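Putative O-GlcNAcase nagJ (Clostridium perfringens, PDB 6PV5) is part of a longer family 84 glycoside hydrolase, comprising its N-terminal, catalytic and helical post-catalytic regions, that probably acts as a hexosaminidase. Local coordinates at residues Glu482-Ser490 / Leu550-Phe561; Glu502-Leu510 / Glu523-Phe531. All coordinates share one frame; numbering follows the deposited sequence. Where two conformers were deposited one is given.

Contact 1 of 2, residues Glu482-Ser490 / Leu550-Phe561; sequences EFKIFANHS and LLNQLDSHLSKF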
loop_
_atom_site.group_PDB
_atom_site.type_symbol
_atom_site.label_atom_id
_atom_site.label_comp_id
_atom_site.label_asym_id
_atom_site.label_seq_id
_atom_site.Cartn_x
_atom_site.Cartn_y
_atom_site.Cartn_z
ATOM N N GLU A 482 -6.688 6.023 19.862
ATOM C CA GLU A 482 -7.381 7.251 19.502
ATOM C C GLU A 482 -7.489 7.325 17.978
ATOM O O GLU A 482 -8.536 7.669 17.444
ATOM C CB GLU A 482 -6.611 8.477 20.014
ATOM C CG GLU A 482 -6.682 8.638 21.529
ATOM C CD GLU A 482 -5.686 7.829 22.343
ATOM O OE1 GLU A 482 -4.915 7.035 21.758
ATOM O OE2 GLU A 482 -5.676 8.001 23.571
ATOM N N PHE A 483 -6.409 6.961 17.282
ATOM C CA PHE A 483 -6.394 7.036 15.828
ATOM C C PHE A 483 -7.438 6.108 15.194
ATOM O O PHE A 483 -8.139 6.497 14.262
ATOM C CB PHE A 483 -4.992 6.753 15.275
ATOM C CG PHE A 483 -4.849 7.291 13.875
ATOM C CD1 PHE A 483 -5.295 6.552 12.788
ATOM C CD2 PHE A 483 -4.338 8.568 13.657
ATOM C CE1 PHE A 483 -5.211 7.067 11.498
ATOM C CE2 PHE A 483 -4.252 9.078 12.366
ATOM C CZ PHE A 483 -4.692 8.326 11.282
ATOM N N LYS A 484 -7.523 4.863 15.678
ATOM C CA LYS A 484 -8.451 3.900 15.106
ATOM C C LYS A 484 -9.893 4.384 15.273
ATOM O O LYS A 484 -10.683 4.263 14.340
ATOM C CB LYS A 484 -8.259 2.506 15.715
ATOM C CG LYS A 484 -9.157 1.443 15.079
ATOM C CD LYS A 484 -8.985 0.071 15.660
ATOM C CE LYS A 484 -9.906 -0.956 15.021
ATOM N NZ LYS A 484 -9.578 -2.313 15.520
ATOM N N ILE A 485 -10.216 4.945 16.450
ATOM C CA ILE A 485 -11.528 5.539 16.687
ATOM C C ILE A 485 -11.857 6.548 15.586
ATOM O O ILE A 485 -12.985 6.577 15.093
ATOM C CB ILE A 485 -11.640 6.140 18.107
ATOM C CG1 ILE A 485 -11.606 5.048 19.189
ATOM C CG2 ILE A 485 -12.891 7.001 18.210
ATOM C CD1 ILE A 485 -11.322 5.554 20.605
ATOM N N PHE A 486 -10.867 7.353 15.176
ATOM C CA PHE A 486 -11.051 8.323 14.100
ATOM C C PHE A 486 -11.123 7.613 12.743
ATOM O O PHE A 486 -12.039 7.844 11.944
ATOM C CB PHE A 486 -9.884 9.323 14.166
ATOM C CG PHE A 486 -9.774 10.290 13.016
ATOM C CD1 PHE A 486 -10.648 11.366 12.911
ATOM C CD2 PHE A 486 -8.775 10.148 12.060
ATOM C CE1 PHE A 486 -10.534 12.274 11.861
ATOM C CE2 PHE A 486 -8.666 11.044 11.005
ATOM C CZ PHE A 486 -9.542 12.114 10.910
ATOM N N ALA A 487 -10.131 6.750 12.477
ATOM C CA ALA A 487 -10.009 6.102 11.172
ATOM C C ALA A 487 -11.219 5.210 10.875
ATOM O O ALA A 487 -11.604 5.047 9.720
ATOM C CB ALA A 487 -8.721 5.314 11.116
ATOM N N ASN A 488 -11.838 4.665 11.923
ATOM C CA ASN A 488 -13.040 3.847 11.786
ATOM C C ASN A 488 -14.129 4.557 10.985
ATOM O O ASN A 488 -14.923 3.902 10.298
ATOM C CB ASN A 488 -13.507 3.333 13.155
ATOM C CG ASN A 488 -14.773 2.498 13.149
ATOM O OD1 ASN A 488 -14.948 1.594 12.334
ATOM N ND2 ASN A 488 -15.668 2.791 14.079
ATOM N N HIS A 489 -14.153 5.898 11.032
ATOM C CA HIS A 489 -15.220 6.625 10.357
ATOM C C HIS A 489 -14.771 7.131 8.990
ATOM O O HIS A 489 -15.436 7.971 8.400
ATOM C CB HIS A 489 -15.704 7.797 11.220
ATOM C CG HIS A 489 -16.389 7.385 12.477
ATOM N ND1 HIS A 489 -17.753 7.327 12.569
ATOM C CD2 HIS A 489 -15.904 6.989 13.676
ATOM C CE1 HIS A 489 -18.098 6.935 13.786
ATOM N NE2 HIS A 489 -16.982 6.712 14.479
ATOM N N SER A 490 -13.649 6.618 8.475
ATOM C CA SER A 490 -13.060 7.198 7.274
ATOM C C SER A 490 -12.405 6.121 6.398
ATOM O O SER A 490 -11.225 6.258 6.040
ATOM C CB SER A 490 -12.004 8.208 7.684
ATOM O OG SER A 490 -11.818 9.165 6.650
ATOM N N LEU A 550 1.219 14.195 9.125
ATOM C CA LEU A 550 -0.038 13.469 9.163
ATOM C C LEU A 550 -1.094 14.298 9.902
ATOM O O LEU A 550 -2.218 14.439 9.444
ATOM C CB LEU A 550 0.189 12.116 9.849
ATOM C CG LEU A 550 -1.075 11.257 10.010
ATOM C CD1 LEU A 550 -1.808 11.116 8.682
ATOM C CD2 LEU A 550 -0.718 9.883 10.531
ATOM N N LEU A 551 -0.729 14.850 11.056
ATOM C CA LEU A 551 -1.659 15.652 11.839
ATOM C C LEU A 551 -2.181 16.828 11.010
ATOM O O LEU A 551 -3.390 17.065 10.961
ATOM C CB LEU A 551 -0.969 16.105 13.129
ATOM C CG LEU A 551 -1.717 17.144 13.973
ATOM C CD1 LEU A 551 -3.115 16.665 14.355
ATOM C CD2 LEU A 551 -0.900 17.497 15.221
ATOM N N ASN A 552 -1.276 17.527 10.314
ATOM C CA ASN A 552 -1.660 18.658 9.486
ATOM C C ASN A 552 -2.593 18.242 8.349
ATOM O O ASN A 552 -3.514 18.978 8.006
ATOM C CB ASN A 552 -0.425 19.439 9.006
ATOM C CG ASN A 552 0.122 20.370 10.077
ATOM O OD1 ASN A 552 -0.631 20.907 10.892
ATOM N ND2 ASN A 552 1.428 20.571 10.087
ATOM N N GLN A 553 -2.354 17.069 7.736
ATOM C CA GLN A 553 -3.177 16.643 6.610
ATOM C C GLN A 553 -4.618 16.400 7.071
ATOM O O GLN A 553 -5.564 16.602 6.314
ATOM C CB GLN A 553 -2.556 15.406 5.954
ATOM C CG GLN A 553 -1.480 15.744 4.927
ATOM C CD GLN A 553 -0.584 14.564 4.625
ATOM O OE1 GLN A 553 -0.827 13.432 5.046
ATOM N NE2 GLN A 553 0.499 14.821 3.908
ATOM N N LEU A 554 -4.768 15.989 8.332
ATOM C CA LEU A 554 -6.028 15.517 8.889
ATOM C C LEU A 554 -6.732 16.582 9.736
ATOM O O LEU A 554 -7.839 16.355 10.228
ATOM C CB LEU A 554 -5.667 14.320 9.773
ATOM C CG LEU A 554 -5.142 13.102 9.007
ATOM C CD1 LEU A 554 -4.823 11.960 9.954
ATOM C CD2 LEU A 554 -6.146 12.669 7.943
ATOM N N ASP A 555 -6.108 17.743 9.932
ATOM C CA ASP A 555 -6.592 18.641 10.984
ATOM C C ASP A 555 -8.042 19.065 10.793
ATOM O O ASP A 555 -8.778 19.070 11.774
ATOM C CB ASP A 555 -5.749 19.888 11.263
ATOM C CG ASP A 555 -6.218 20.566 12.558
ATOM O OD1 ASP A 555 -5.878 20.078 13.667
ATOM O OD2 ASP A 555 -6.978 21.523 12.453
ATOM N N SER A 556 -8.445 19.456 9.576
ATOM C CA SER A 556 -9.839 19.821 9.324
ATOM C C SER A 556 -10.797 18.656 9.593
ATOM O O SER A 556 -11.914 18.866 10.097
ATOM C CB SER A 556 -10.041 20.341 7.940
ATOM O OG SER A 556 -9.283 21.512 7.768
ATOM N N HIS A 557 -10.360 17.436 9.239
ATOM C CA HIS A 557 -11.153 16.231 9.471
ATOM C C HIS A 557 -11.374 16.017 10.966
ATOM O O HIS A 557 -12.481 15.693 11.373
ATOM C CB HIS A 557 -10.507 15.019 8.784
ATOM C CG HIS A 557 -10.524 15.183 7.296
ATOM N ND1 HIS A 557 -9.592 15.959 6.626
ATOM C CD2 HIS A 557 -11.381 14.742 6.357
ATOM C CE1 HIS A 557 -9.868 15.981 5.337
ATOM N NE2 HIS A 557 -10.950 15.210 5.140
ATOM N N LEU A 558 -10.315 16.192 11.757
ATOM C CA LEU A 558 -10.379 15.988 13.192
ATOM C C LEU A 558 -11.328 17.001 13.843
ATOM O O LEU A 558 -12.049 16.656 14.768
ATOM C CB LEU A 558 -8.973 16.143 13.776
ATOM C CG LEU A 558 -8.000 14.992 13.519
ATOM C CD1 LEU A 558 -6.594 15.437 13.870
ATOM C CD2 LEU A 558 -8.349 13.766 14.354
ATOM N N SER A 559 -11.300 18.260 13.380
ATOM C CA SER A 559 -12.149 19.309 13.921
ATOM C C SER A 559 -13.608 18.993 13.632
ATOM O O SER A 559 -14.451 19.166 14.506
ATOM C CB SER A 559 -11.768 20.674 13.350
ATOM O OG SER A 559 -10.393 20.916 13.602
ATOM N N LYS A 560 -13.884 18.566 12.392
ATOM C CA LYS A 560 -15.229 18.188 12.000
ATOM C C LYS A 560 -15.686 16.989 12.832
ATOM O O LYS A 560 -16.854 16.926 13.230
ATOM C CB LYS A 560 -15.328 17.890 10.501
ATOM C CG LYS A 560 -16.752 17.675 10.016
ATOM C CD LYS A 560 -16.962 17.976 8.577
ATOM C CE LYS A 560 -18.404 17.807 8.166
ATOM N NZ LYS A 560 -18.564 18.184 6.731
ATOM N N PHE A 561 -14.753 16.079 13.131
ATOM C CA PHE A 561 -15.069 14.845 13.848
ATOM C C PHE A 561 -15.555 15.170 15.261
ATOM O O PHE A 561 -16.476 14.542 15.753
ATOM C CB PHE A 561 -13.816 13.982 13.979
ATOM C CG PHE A 561 -13.985 12.547 14.414
ATOM C CD1 PHE A 561 -14.606 11.611 13.593
ATOM C CD2 PHE A 561 -13.431 12.103 15.608
ATOM C CE1 PHE A 561 -14.700 10.271 13.974
ATOM C CE2 PHE A 561 -13.519 10.763 15.984
ATOM C CZ PHE A 561 -14.143 9.843 15.167
#

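Contact 2 of 2, residues Glu502-Leu510 / Glu523-Phe531; sequences EIKNTIDSL and ELSNLQNEF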
loop_
_atom_site.group_PDB
_atom_site.type_symbol
_atom_site.label_atom_id
_atom_site.label_comp_id
_atom_site.label_asym_id
_atom_site.label_seq_id
_atom_site.Cartn_x
_atom_site.Cartn_y
_atom_site.Cartn_z
ATOM N N GLU A 502 -20.451 -1.371 13.134
ATOM C CA GLU A 502 -21.164 -1.708 14.352
ATOM C C GLU A 502 -22.099 -0.564 14.735
ATOM O O GLU A 502 -23.229 -0.823 15.151
ATOM C CB GLU A 502 -20.207 -1.900 15.530
ATOM C CG GLU A 502 -19.409 -3.175 15.489
ATOM C CD GLU A 502 -18.470 -3.345 16.682
ATOM O OE1 GLU A 502 -17.240 -3.393 16.460
ATOM O OE2 GLU A 502 -18.965 -3.423 17.837
ATOM N N ILE A 503 -21.593 0.677 14.644
ATOM C CA ILE A 503 -22.395 1.882 14.833
ATOM C C ILE A 503 -23.567 1.853 13.852
ATOM O O ILE A 503 -24.697 2.149 14.232
ATOM C CB ILE A 503 -21.556 3.182 14.692
ATOM C CG1 ILE A 503 -20.417 3.277 15.711
ATOM C CG2 ILE A 503 -22.431 4.428 14.723
ATOM C CD1 ILE A 503 -20.842 3.055 17.159
ATOM N N LYS A 504 -23.296 1.479 12.597
ATOM C CA LYS A 504 -24.346 1.457 11.598
ATOM C C LYS A 504 -25.414 0.423 11.959
ATOM O O LYS A 504 -26.606 0.671 11.783
ATOM C CB LYS A 504 -23.835 1.144 10.189
ATOM C CG LYS A 504 -24.941 1.262 9.139
ATOM C CD LYS A 504 -24.522 1.173 7.695
ATOM C CE LYS A 504 -25.650 1.517 6.727
ATOM N NZ LYS A 504 -26.814 0.590 6.818
ATOM N N ASN A 505 -24.986 -0.758 12.416
ATOM C CA ASN A 505 -25.962 -1.765 12.798
ATOM C C ASN A 505 -26.779 -1.265 13.982
ATOM O O ASN A 505 -27.989 -1.448 14.007
ATOM C CB ASN A 505 -25.307 -3.115 13.076
ATOM C CG ASN A 505 -24.902 -3.765 11.778
ATOM O OD1 ASN A 505 -25.670 -3.746 10.810
ATOM N ND2 ASN A 505 -23.708 -4.327 11.748
ATOM N N THR A 506 -26.110 -0.625 14.937
ATOM C CA THR A 506 -26.762 -0.064 16.112
ATOM C C THR A 506 -27.862 0.905 15.699
ATOM O O THR A 506 -28.971 0.823 16.223
ATOM C CB THR A 506 -25.743 0.554 17.077
ATOM O OG1 THR A 506 -24.929 -0.531 17.513
ATOM C CG2 THR A 506 -26.378 1.181 18.293
ATOM N N ILE A 507 -27.560 1.792 14.738
ATOM C CA ILE A 507 -28.511 2.787 14.258
ATOM C C ILE A 507 -29.672 2.099 13.537
ATOM O O ILE A 507 -30.831 2.375 13.832
ATOM C CB ILE A 507 -27.796 3.872 13.427
ATOM C CG1 ILE A 507 -26.961 4.762 14.346
ATOM C CG2 ILE A 507 -28.776 4.692 12.586
ATOM C CD1 ILE A 507 -25.792 5.451 13.674
ATOM N N ASP A 508 -29.371 1.199 12.598
ATOM C CA ASP A 508 -30.401 0.567 11.783
ATOM C C ASP A 508 -31.398 -0.159 12.690
ATOM O O ASP A 508 -32.611 -0.174 12.434
ATOM C CB ASP A 508 -29.762 -0.370 10.754
ATOM C CG ASP A 508 -28.985 0.358 9.653
ATOM O OD1 ASP A 508 -29.191 1.587 9.492
ATOM O OD2 ASP A 508 -28.181 -0.310 8.948
ATOM N N SER A 509 -30.851 -0.777 13.742
ATOM C CA SER A 509 -31.606 -1.518 14.742
ATOM C C SER A 509 -32.421 -0.548 15.605
ATOM O O SER A 509 -33.571 -0.823 15.941
ATOM C CB SER A 509 -30.662 -2.411 15.553
ATOM O OG SER A 509 -31.117 -2.624 16.879
ATOM N N LEU A 510 -31.815 0.598 15.938
ATOM C CA LEU A 510 -32.476 1.616 16.732
ATOM C C LEU A 510 -33.744 2.075 16.012
ATOM O O LEU A 510 -34.805 2.157 16.639
ATOM C CB LEU A 510 -31.508 2.774 16.978
ATOM C CG LEU A 510 -32.044 3.975 17.759
ATOM C CD1 LEU A 510 -30.918 4.610 18.547
ATOM C CD2 LEU A 510 -32.672 5.012 16.842
ATOM N N GLU A 523 -29.115 0.927 22.965
ATOM C CA GLU A 523 -28.608 1.527 21.739
ATOM C C GLU A 523 -28.187 2.971 21.983
ATOM O O GLU A 523 -27.102 3.370 21.573
ATOM C CB GLU A 523 -29.675 1.521 20.643
ATOM C CG GLU A 523 -29.839 0.175 19.971
ATOM C CD GLU A 523 -30.798 -0.789 20.655
ATOM O OE1 GLU A 523 -31.311 -0.459 21.758
ATOM O OE2 GLU A 523 -31.038 -1.863 20.075
ATOM N N LEU A 524 -29.041 3.747 22.666
ATOM C CA LEU A 524 -28.706 5.125 22.998
ATOM C C LEU A 524 -27.422 5.172 23.824
ATOM O O LEU A 524 -26.536 5.999 23.581
ATOM C CB LEU A 524 -29.878 5.785 23.739
ATOM C CG LEU A 524 -31.058 6.177 22.849
ATOM C CD1 LEU A 524 -31.932 7.210 23.557
ATOM C CD2 LEU A 524 -30.567 6.727 21.511
ATOM N N SER A 525 -27.333 4.258 24.793
ATOM C CA SER A 525 -26.149 4.118 25.621
ATOM C C SER A 525 -24.926 3.802 24.761
ATOM O O SER A 525 -23.882 4.401 24.957
ATOM C CB SER A 525 -26.366 3.062 26.683
ATOM O OG SER A 525 -25.260 3.022 27.573
ATOM N N ASN A 526 -25.071 2.867 23.810
ATOM C CA ASN A 526 -23.983 2.448 22.938
ATOM C C ASN A 526 -23.535 3.628 22.081
ATOM O O ASN A 526 -22.346 3.910 22.003
ATOM C CB ASN A 526 -24.412 1.301 22.015
ATOM C CG ASN A 526 -24.342 -0.053 22.685
ATOM O OD1 ASN A 526 -23.636 -0.225 23.681
ATOM N ND2 ASN A 526 -25.049 -1.026 22.133
ATOM N N LEU A 527 -24.510 4.327 21.480
ATOM C CA LEU A 527 -24.226 5.474 20.637
ATOM C C LEU A 527 -23.551 6.577 21.445
ATOM O O LEU A 527 -22.587 7.174 20.972
ATOM C CB LEU A 527 -25.517 5.952 19.969
ATOM C CG LEU A 527 -26.058 5.035 18.880
ATOM C CD1 LEU A 527 -27.302 5.648 18.235
ATOM C CD2 LEU A 527 -24.972 4.736 17.841
ATOM N N GLN A 528 -24.014 6.808 22.681
ATOM C CA GLN A 528 -23.466 7.878 23.509
ATOM C C GLN A 528 -21.987 7.659 23.818
ATOM O O GLN A 528 -21.218 8.625 23.875
ATOM C CB GLN A 528 -24.237 8.025 24.820
ATOM C CG GLN A 528 -23.782 9.220 25.638
ATOM C CD GLN A 528 -24.712 9.421 26.805
ATOM O OE1 GLN A 528 -25.609 10.264 26.766
ATOM N NE2 GLN A 528 -24.527 8.616 27.840
ATOM N N ASN A 529 -21.607 6.401 24.073
ATOM C CA ASN A 529 -20.210 6.054 24.292
ATOM C C ASN A 529 -19.389 6.395 23.046
ATOM O O ASN A 529 -18.324 7.001 23.145
ATOM C CB ASN A 529 -20.028 4.570 24.631
ATOM C CG ASN A 529 -20.474 4.189 26.026
ATOM O OD1 ASN A 529 -20.298 4.953 26.978
ATOM N ND2 ASN A 529 -21.031 2.994 26.161
ATOM N N GLU A 530 -19.872 5.979 21.871
ATOM C CA GLU A 530 -19.152 6.275 20.632
ATOM C C GLU A 530 -18.947 7.786 20.465
ATOM O O GLU A 530 -17.826 8.236 20.256
ATOM C CB GLU A 530 -19.862 5.674 19.426
ATOM C CG GLU A 530 -19.092 5.860 18.113
ATOM C CD GLU A 530 -17.639 5.393 18.066
ATOM O OE1 GLU A 530 -17.235 4.556 18.913
ATOM O OE2 GLU A 530 -16.905 5.857 17.162
ATOM N N PHE A 531 -20.028 8.565 20.631
ATOM C CA PHE A 531 -20.028 9.998 20.380
ATOM C C PHE A 531 -19.119 10.709 21.379
ATOM O O PHE A 531 -18.487 11.711 21.028
ATOM C CB PHE A 531 -21.446 10.586 20.368
ATOM C CG PHE A 531 -22.372 10.087 19.281
ATOM C CD1 PHE A 531 -21.908 9.826 17.995
ATOM C CD2 PHE A 531 -23.727 9.901 19.535
ATOM C CE1 PHE A 531 -22.777 9.386 17.001
ATOM C CE2 PHE A 531 -24.596 9.465 18.542
ATOM C CZ PHE A 531 -24.117 9.208 17.273
HETATM O O HOH W 1 -26.520 -2.456 19.434
#

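Contact 1 of 2, residues Glu482-Ser490 / Leu550-Phe561
A buried, aromatic-rich helix crossing joins 482-490, on helix 480-487 and the turn that follows, to 550-561 of the long helix 548-579, in the helical region that follows the catalytic barrel. The axes of the two short segments run nearly at right angles (80°) and 11.6 Å apart, a spacing bridged by large side chains. Phe-486 is the knob, set among Leu-554, His-557, Leu-558 and Phe-561. With its CG trans to the backbone N (chi1 171°), its ring extends across to the second helix, where Leu-558 CD2 lies over one face in a CH-pi contact, 3.7 Å from the ring centroid. Its edge meets the face of Phe-561 in a T-shaped pair, Phe-486 CD1 standing 3.8 Å from Phe-561 CG and the planes at 80°. Phe-561 in turn directs its own edge at the face of His-489, in the turn after the helix, an offset edge-to-face pair with CE1 of Phe-561 3.5 Å from CD2 of His-489. Elsewhere, Phe-483 CE2 packs on Leu-554 CD1 (3.8 Å) and Leu-550 CD2. Around this cluster, helix 521-544 meets Phe-561 through Met-534 and Val-537, helix 464-476 meets Phe-483 through Ala-476, and Leu-417 and Ile-607, both in loops, touch Phe-486.

Contact 2 of 2, residues Glu502-Leu510 / Glu523-Phe531
Leu-527 fits as a knob into the hollow formed by Ile-503, Thr-506, Ile-507 and Leu-510, knobs-into-holes packing of two roughly antiparallel helices of the post-catalytic region (segment axes 10.0 Å apart, 146° between their directions). Its CD1 reaches Leu-510 CD1 at 3.8 Å, CD2 lies 3.8 Å from Thr-506 CG2 and packs against Ile-503 CG2, and Ile-507 CG1 touches both methyls. Phe-615 of helix 612-619 and Ile-572 of helix 548-579 also pack on Leu-527. Thr-506 presents its methyl because CG2 is trans to the backbone N, while OG1 takes a water 3.2 Å away that also has a weak bond from Asn-526 ND2. The ends of the contact are filled from both helices. Ile-503 CD1 presses on the aliphatic part of Glu-530, 3.4 Å from its CG, and Leu-510 CD1 touches Leu-524 CD2 (3.7 Å) beside the CB of Glu-523. Bent at chi2 (86°), Glu-523 turns its carboxylate toward Ser-509, whose OG gives OE2 a weak bond at 3.3 Å. The stronger polar partners, Lys-513 for Glu-523 and His-489 for Glu-530, lie outside the two segments, so shape complementarity probably contributes more to the pairing than the weak polar links across it.

How the contacts relate
Following the chain from the N terminus, helix 480-487 and its trailing turn supply the first half of contact 1, and helix 501-515 comes next with the first half of contact 2. The chain then turns back into helix 521-544, closing contact 2 with only 12 residues between its segments. Helix 548-579 follows and closes contact 1 across a mostly helical span of 59 residues, so contact 2 is nested inside that larger loop. Contact 1 ties helix 480-487 to helix 548-579, and contact 2 pairs helix 501-515 with helix 521-544. Their centres are about 20 Å apart, yet a probable hydrogen bond, His-489 NE2 to Glu-530 OE2 at 2.8 Å, connects the two.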